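Local coordinates for probable GTP-binding protein EngB (Pyrococcus horikoshii, PDB 2CXX) that binds guanine nucleotides as an EngB-family P-loop GTPase and is probably needed for normal cell division and septation, at residues 16-21 with 165-171; 111-116 with 148-152. Residues are numbered along the deposited sequence.

The two contacts lie on opposite sides of the chain's centre, with centres 23 Å apart and nearest atoms about 12 Å apart, and they share no helix or strand. Contact 1 is only partly buried: helix 14-22, which follows the P-loop, meets the loop after strand 160-162 beside the nucleotide. Its chemistry is mixed, with two arginine-to-carbonyl hydrogen bonds, bonds to GDP and an apolar patch. Contact 2 is buried and joins helix 110-120 to the end of helix 138-149. It has no clear hydrogen bond between its segments, and aromatic and aliphatic packing dominates, with E150 at the margin and the Q116 side chain reaching in beside K148 and E150.

Contact 1 (16-21 with 165-171); sequences TLIYRL and AKFGDNI. With GDP (guanosine-5'-diphosphate), chain D.
Residues 16-21 are regular helix, with R20 N to T16 O at 2.9 Å and L21 N to L17 O also at 2.9 Å. Residues 165-167 have helical angles without regular helical bonding. G168 then takes phi/psi 101/-8, where a CB would collide with the F167 carbonyl, and begins a type II turn to I171 (I171 N to G168 O, 3.3 Å); G168 and D169 form a G1 beta bulge facing S164. The CA atoms of L17 and A165 lie 4.9 Å apart, those of L21 and I171 7.2 Å.

R20, with chi1 and chi2 both m, points toward the loop and presents one guanidinium edge to two successive carbonyls: NE donates to A165 O at 2.8 Å and NH2 to K166 O at 2.5 Å. A165 points its CB toward the helix, 3.8 Å from L17 N and 3.7 Å from T16 CG2. I171 completes the apolar patch, its CD1 3.7 Å from L17 CD1 (L17 chi1 t, chi2 p) and its CG2 3.8 Å from L21 CD2.

Both segments hold GDP: T16 N and OG1 donate to phosphate oxygen O1A at 2.9 and 2.6 Å, and K166 N donates to guanine O6 at 3.2 Å. Such a base-reading S-A-K loop is the fifth conserved motif of P-loop GTPases; here R20 ties it directly to the P-loop helix.

L17 and L21 also rest on F6 of strand 3-8, and L17 touches I163, so the contact joins helix 14-22 to the loop running from strand 160-162 into helix 171-184, which I171 opens.

Contact 2 (111-116 with 148-152); sequences DVEFYQ and KFEVP
A Schellman motif closes helix 138-149 where it packs against helix 110-120, part of the helical layer covering one face of the GTPase's central sheet. Closest CA atoms are V112 and F149, 5.3 Å apart. K148 O packs 3.7 Å from V112 CG1 and also lies 3.4 Å from Q116 NE2; K148 NZ forms a salt bridge with E103. F149 (chi1 m, chi2 14°) is the most covered residue. D111 O and Y115 CB lie over its ring, the latter a CH-pi contact 4.1 Å from the centroid, while V112 CG2 meets the ring edge at CE1, 3.9 Å. The Y115 ring (chi1 t) is nearly parallel, at 23°, but slid aside, centroids 5.0 Å apart; both aromatics touch L88 and V127 of the sheet. E150, at phi/psi 63/48, is the positive-phi residue of the Schellman motif, and its CD lies 3.7 Å from Q116 NE2. V151 then sets CG2 3.7 Å from Y115 CZ and 3.4 Å from Y115 OH.

Contact 1 (16-21 with 165-171)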
loop_
_atom_site.group_PDB
_atom_site.type_symbol
_atom_site.label_atom_id
_atom_site.label_comp_id
_atom_site.label_asym_id
_atom_site.label_seq_id
_atom_site.Cartn_x
_atom_site.Cartn_y
_atom_site.Cartn_z
ATOM N N THR A 16 8.159 4.236 6.357
ATOM C CA THR A 16 8.580 5.627 6.179
ATOM C C THR A 16 7.372 6.565 5.916
ATOM O O THR A 16 7.238 7.655 6.505
ATOM C CB THR A 16 9.583 5.787 4.988
ATOM O OG1 THR A 16 10.750 4.982 5.231
ATOM C CG2 THR A 16 10.067 7.244 4.924
ATOM N N LEU A 17 6.450 6.136 5.078
ATOM C CA LEU A 17 5.267 6.959 4.764
ATOM C C LEU A 17 4.411 7.157 6.036
ATOM O O LEU A 17 3.946 8.240 6.327
ATOM C CB LEU A 17 4.423 6.268 3.672
ATOM C CG LEU A 17 3.042 6.838 3.388
ATOM C CD1 LEU A 17 3.118 8.359 3.132
ATOM C CD2 LEU A 17 2.451 6.107 2.213
ATOM N N ILE A 18 4.204 6.089 6.798
ATOM C CA ILE A 18 3.403 6.192 8.019
ATOM C C ILE A 18 4.033 7.164 8.995
ATOM O O ILE A 18 3.313 7.939 9.674
ATOM C CB ILE A 18 3.209 4.835 8.671
ATOM C CG1 ILE A 18 2.228 4.028 7.819
ATOM C CG2 ILE A 18 2.627 5.024 10.102
ATOM C CD1 ILE A 18 2.035 2.601 8.197
ATOM N N TYR A 19 5.351 7.122 9.081
ATOM C CA TYR A 19 6.056 8.093 9.928
ATOM C C TYR A 19 5.873 9.519 9.386
ATOM O O TYR A 19 5.692 10.447 10.180
ATOM C CB TYR A 19 7.555 7.735 9.990
ATOM C CG TYR A 19 8.388 8.822 10.615
ATOM C CD1 TYR A 19 8.203 9.178 11.942
ATOM C CD2 TYR A 19 9.320 9.535 9.865
ATOM C CE1 TYR A 19 8.931 10.227 12.503
ATOM C CE2 TYR A 19 10.052 10.588 10.451
ATOM C CZ TYR A 19 9.829 10.903 11.745
ATOM O OH TYR A 19 10.519 11.964 12.275
ATOM N N ARG A 20 6.000 9.735 8.073
ATOM C CA ARG A 20 5.764 11.096 7.530
ATOM C C ARG A 20 4.346 11.625 7.830
ATOM O O ARG A 20 4.141 12.819 8.119
ATOM C CB ARG A 20 5.939 11.116 6.027
ATOM C CG ARG A 20 7.326 11.003 5.590
ATOM C CD ARG A 20 8.169 12.098 6.215
ATOM N NE ARG A 20 9.496 12.095 5.625
ATOM C CZ ARG A 20 10.365 13.073 5.797
ATOM N NH1 ARG A 20 10.015 14.125 6.545
ATOM N NH2 ARG A 20 11.567 12.996 5.240
ATOM N N LEU A 21 3.357 10.736 7.772
ATOM C CA LEU A 21 1.967 11.078 7.989
ATOM C C LEU A 21 1.609 11.295 9.463
ATOM O O LEU A 21 0.884 12.197 9.823
ATOM C CB LEU A 21 1.063 9.933 7.438
ATOM C CG LEU A 21 0.951 9.966 5.894
ATOM C CD1 LEU A 21 0.108 8.734 5.412
ATOM C CD2 LEU A 21 0.242 11.279 5.428
ATOM N N ALA A 165 8.104 9.623 0.213
ATOM C CA ALA A 165 8.051 9.543 1.655
ATOM C C ALA A 165 9.411 9.971 2.223
ATOM O O ALA A 165 9.486 10.468 3.380
ATOM C CB ALA A 165 7.746 8.089 2.109
ATOM N N LYS A 166 10.456 9.772 1.427
ATOM C CA LYS A 166 11.799 10.120 1.864
ATOM C C LYS A 166 11.975 11.611 2.010
ATOM O O LYS A 166 12.436 12.053 3.041
ATOM C CB LYS A 166 12.869 9.620 0.896
ATOM C CG LYS A 166 14.300 10.122 1.209
ATOM C CD LYS A 166 15.323 9.292 0.472
ATOM C CE LYS A 166 16.750 9.417 1.105
ATOM N NZ LYS A 166 17.699 8.427 0.489
ATOM N N PHE A 167 11.644 12.346 0.958
ATOM C CA PHE A 167 11.819 13.796 0.964
ATOM C C PHE A 167 10.588 14.606 1.304
ATOM O O PHE A 167 10.671 15.815 1.552
ATOM C CB PHE A 167 12.371 14.227 -0.381
ATOM C CG PHE A 167 13.695 13.644 -0.682
ATOM C CD1 PHE A 167 13.794 12.468 -1.397
ATOM C CD2 PHE A 167 14.856 14.255 -0.226
ATOM C CE1 PHE A 167 15.029 11.893 -1.675
ATOM C CE2 PHE A 167 16.102 13.691 -0.491
ATOM C CZ PHE A 167 16.192 12.506 -1.223
ATOM N N GLY A 168 9.427 13.964 1.319
ATOM C CA GLY A 168 8.236 14.695 1.682
ATOM C C GLY A 168 7.342 15.156 0.538
ATOM O O GLY A 168 6.234 15.647 0.782
ATOM N N ASP A 169 7.782 14.996 -0.694
ATOM C CA ASP A 169 6.998 15.414 -1.849
ATOM C C ASP A 169 5.530 14.886 -1.882
ATOM O O ASP A 169 5.315 13.675 -1.863
ATOM C CB ASP A 169 7.664 14.948 -3.164
ATOM C CG ASP A 169 9.077 15.503 -3.377
ATOM O OD1 ASP A 169 9.884 15.509 -2.452
ATOM O OD2 ASP A 169 9.397 15.917 -4.508
ATOM N N ASN A 170 4.545 15.791 -1.956
ATOM C CA ASN A 170 3.107 15.431 -2.059
ATOM C C ASN A 170 2.477 14.671 -0.901
ATOM O O ASN A 170 1.382 14.124 -1.054
ATOM C CB ASN A 170 2.837 14.636 -3.350
ATOM C CG ASN A 170 3.297 15.370 -4.584
ATOM O OD1 ASN A 170 3.158 16.596 -4.662
ATOM N ND2 ASN A 170 3.836 14.636 -5.571
ATOM N N ILE A 171 3.178 14.564 0.232
ATOM C CA ILE A 171 2.595 13.916 1.398
ATOM C C ILE A 171 1.338 14.648 1.831
ATOM O O ILE A 171 0.342 14.026 2.192
ATOM C CB ILE A 171 3.602 13.886 2.565
ATOM C CG1 ILE A 171 4.799 13.046 2.141
ATOM C CG2 ILE A 171 2.916 13.398 3.840
ATOM C CD1 ILE A 171 4.468 11.590 2.010
HETATM P PB GDP D . 8.813 -0.781 4.255
HETATM O O1B GDP D . 9.504 -2.102 4.303
HETATM O O2B GDP D . 7.852 -0.698 3.003
HETATM O O3B GDP D . 8.311 -0.196 5.559
HETATM O O3A GDP D . 9.956 0.237 3.832
HETATM P PA GDP D . 10.844 1.371 4.524
HETATM O O1A GDP D . 9.987 2.506 4.925
HETATM O O2A GDP D . 11.642 0.773 5.741
HETATM O "O5'" GDP D . 11.750 1.930 3.325
HETATM C "C5'" GDP D . 12.512 0.913 2.747
HETATM C "C4'" GDP D . 13.686 1.520 1.969
HETATM O "O4'" GDP D . 13.173 2.485 0.947
HETATM C "C3'" GDP D . 14.650 2.355 2.741
HETATM O "O3'" GDP D . 16.076 2.277 2.616
HETATM C "C2'" GDP D . 14.037 3.772 2.717
HETATM O "O2'" GDP D . 15.108 4.773 2.899
HETATM C "C1'" GDP D . 13.713 3.829 1.221
HETATM N N9 GDP D . 12.665 4.795 0.860
HETATM C C8 GDP D . 11.395 4.979 1.452
HETATM N N7 GDP D . 10.757 5.914 0.835
HETATM C C5 GDP D . 11.542 6.398 -0.178
HETATM C C6 GDP D . 11.397 7.402 -1.184
HETATM O O6 GDP D . 10.411 8.065 -1.278
HETATM N N1 GDP D . 12.439 7.615 -2.082
HETATM C C2 GDP D . 13.589 6.884 -2.002
HETATM N N2 GDP D . 14.593 7.138 -2.909
HETATM N N3 GDP D . 13.752 5.949 -1.078
HETATM C C4 GDP D . 12.757 5.681 -0.158
#

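Contact 2 (111-116 with 148-152)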
loop_
_atom_site.group_PDB
_atom_site.type_symbol
_atom_site.label_atom_id
_atom_site.label_comp_id
_atom_site.label_asym_id
_atom_site.label_seq_id
_atom_site.Cartn_x
_atom_site.Cartn_y
_atom_site.Cartn_z
ATOM N N ASP A 111 1.169 -6.842 -6.280
ATOM C CA ASP A 111 0.483 -5.550 -6.275
ATOM C C ASP A 111 -0.858 -5.559 -6.996
ATOM O O ASP A 111 -1.827 -4.899 -6.592
ATOM C CB ASP A 111 1.356 -4.467 -6.905
ATOM C CG ASP A 111 2.445 -3.935 -5.945
ATOM O OD1 ASP A 111 2.350 -4.059 -4.711
ATOM O OD2 ASP A 111 3.433 -3.416 -6.468
ATOM N N VAL A 112 -0.877 -6.272 -8.123
ATOM C CA VAL A 112 -2.063 -6.374 -8.956
ATOM C C VAL A 112 -3.090 -7.245 -8.204
ATOM O O VAL A 112 -4.255 -6.898 -8.097
ATOM C CB VAL A 112 -1.692 -7.059 -10.245
ATOM C CG1 VAL A 112 -2.964 -7.488 -11.009
ATOM C CG2 VAL A 112 -0.799 -6.155 -11.084
ATOM N N GLU A 113 -2.627 -8.361 -7.685
ATOM C CA GLU A 113 -3.482 -9.272 -6.961
ATOM C C GLU A 113 -4.126 -8.558 -5.800
ATOM O O GLU A 113 -5.354 -8.659 -5.593
ATOM C CB GLU A 113 -2.685 -10.480 -6.434
ATOM C CG GLU A 113 -3.610 -11.499 -5.828
ATOM C CD GLU A 113 -2.898 -12.648 -5.112
ATOM O OE1 GLU A 113 -3.592 -13.592 -4.651
ATOM O OE2 GLU A 113 -1.649 -12.600 -4.976
ATOM N N PHE A 114 -3.333 -7.791 -5.051
ATOM C CA PHE A 114 -3.898 -7.123 -3.877
ATOM C C PHE A 114 -4.860 -5.975 -4.172
ATOM O O PHE A 114 -5.906 -5.854 -3.522
ATOM C CB PHE A 114 -2.785 -6.618 -2.948
ATOM C CG PHE A 114 -3.284 -6.249 -1.602
ATOM C CD1 PHE A 114 -3.763 -7.206 -0.744
ATOM C CD2 PHE A 114 -3.308 -4.918 -1.221
ATOM C CE1 PHE A 114 -4.278 -6.806 0.520
ATOM C CE2 PHE A 114 -3.810 -4.506 0.026
ATOM C CZ PHE A 114 -4.299 -5.471 0.889
ATOM N N TYR A 115 -4.538 -5.140 -5.126
ATOM C CA TYR A 115 -5.457 -4.064 -5.471
ATOM C C TYR A 115 -6.778 -4.683 -5.969
ATOM O O TYR A 115 -7.893 -4.234 -5.628
ATOM C CB TYR A 115 -4.857 -3.172 -6.570
ATOM C CG TYR A 115 -5.712 -1.982 -6.903
ATOM C CD1 TYR A 115 -6.730 -2.091 -7.823
ATOM C CD2 TYR A 115 -5.549 -0.776 -6.226
ATOM C CE1 TYR A 115 -7.619 -1.027 -8.080
ATOM C CE2 TYR A 115 -6.414 0.317 -6.478
ATOM C CZ TYR A 115 -7.446 0.159 -7.412
ATOM O OH TYR A 115 -8.290 1.181 -7.755
ATOM N N GLN A 116 -6.690 -5.765 -6.733
ATOM C CA GLN A 116 -7.930 -6.340 -7.232
ATOM C C GLN A 116 -8.701 -7.019 -6.137
ATOM O O GLN A 116 -9.958 -7.005 -6.159
ATOM C CB GLN A 116 -7.664 -7.287 -8.398
ATOM C CG GLN A 116 -7.179 -6.507 -9.627
ATOM C CD GLN A 116 -6.882 -7.394 -10.844
ATOM O OE1 GLN A 116 -7.137 -8.598 -10.816
ATOM N NE2 GLN A 116 -6.373 -6.791 -11.923
ATOM N N LYS A 148 -2.846 -2.177 -15.431
ATOM C CA LYS A 148 -2.666 -3.494 -14.808
ATOM C C LYS A 148 -3.609 -3.741 -13.622
ATOM O O LYS A 148 -4.020 -4.888 -13.367
ATOM C CB LYS A 148 -1.203 -3.658 -14.340
ATOM C CG LYS A 148 -0.187 -3.707 -15.504
ATOM C CD LYS A 148 -0.384 -4.955 -16.318
ATOM C CE LYS A 148 0.382 -4.888 -17.632
ATOM N NZ LYS A 148 0.065 -6.064 -18.518
ATOM N N PHE A 149 -3.941 -2.670 -12.906
ATOM C CA PHE A 149 -4.832 -2.763 -11.727
ATOM C C PHE A 149 -6.335 -2.671 -12.124
ATOM O O PHE A 149 -7.197 -2.768 -11.270
ATOM C CB PHE A 149 -4.572 -1.595 -10.784
ATOM C CG PHE A 149 -3.302 -1.698 -9.958
ATOM C CD1 PHE A 149 -2.287 -2.631 -10.265
ATOM C CD2 PHE A 149 -3.088 -0.767 -8.902
ATOM C CE1 PHE A 149 -1.103 -2.632 -9.553
ATOM C CE2 PHE A 149 -1.881 -0.757 -8.187
ATOM C CZ PHE A 149 -0.885 -1.685 -8.511
ATOM N N GLU A 150 -6.618 -2.478 -13.414
ATOM C CA GLU A 150 -8.007 -2.341 -13.921
ATOM C C GLU A 150 -8.704 -1.116 -13.350
ATOM O O GLU A 150 -9.831 -1.168 -12.861
ATOM C CB GLU A 150 -8.866 -3.617 -13.663
ATOM C CG GLU A 150 -8.328 -4.815 -14.434
ATOM C CD GLU A 150 -9.124 -6.089 -14.230
ATOM O OE1 GLU A 150 -10.130 -6.089 -13.475
ATOM O OE2 GLU A 150 -8.713 -7.099 -14.828
ATOM N N VAL A 151 -7.986 -0.002 -13.410
ATOM C CA VAL A 151 -8.461 1.296 -12.971
ATOM C C VAL A 151 -8.869 2.099 -14.200
ATOM O O VAL A 151 -8.074 2.273 -15.118
ATOM C CB VAL A 151 -7.390 2.068 -12.236
ATOM C CG1 VAL A 151 -7.868 3.435 -11.931
ATOM C CG2 VAL A 151 -7.083 1.352 -10.931
ATOM N N PRO A 152 -10.138 2.562 -14.238
ATOM C CA PRO A 152 -10.638 3.349 -15.375
ATOM C C PRO A 152 -9.856 4.654 -15.555
ATOM O O PRO A 152 -9.463 5.299 -14.590
ATOM C CB PRO A 152 -12.111 3.634 -15.023
ATOM C CG PRO A 152 -12.499 2.591 -14.000
ATOM C CD PRO A 152 -11.193 2.311 -13.228
#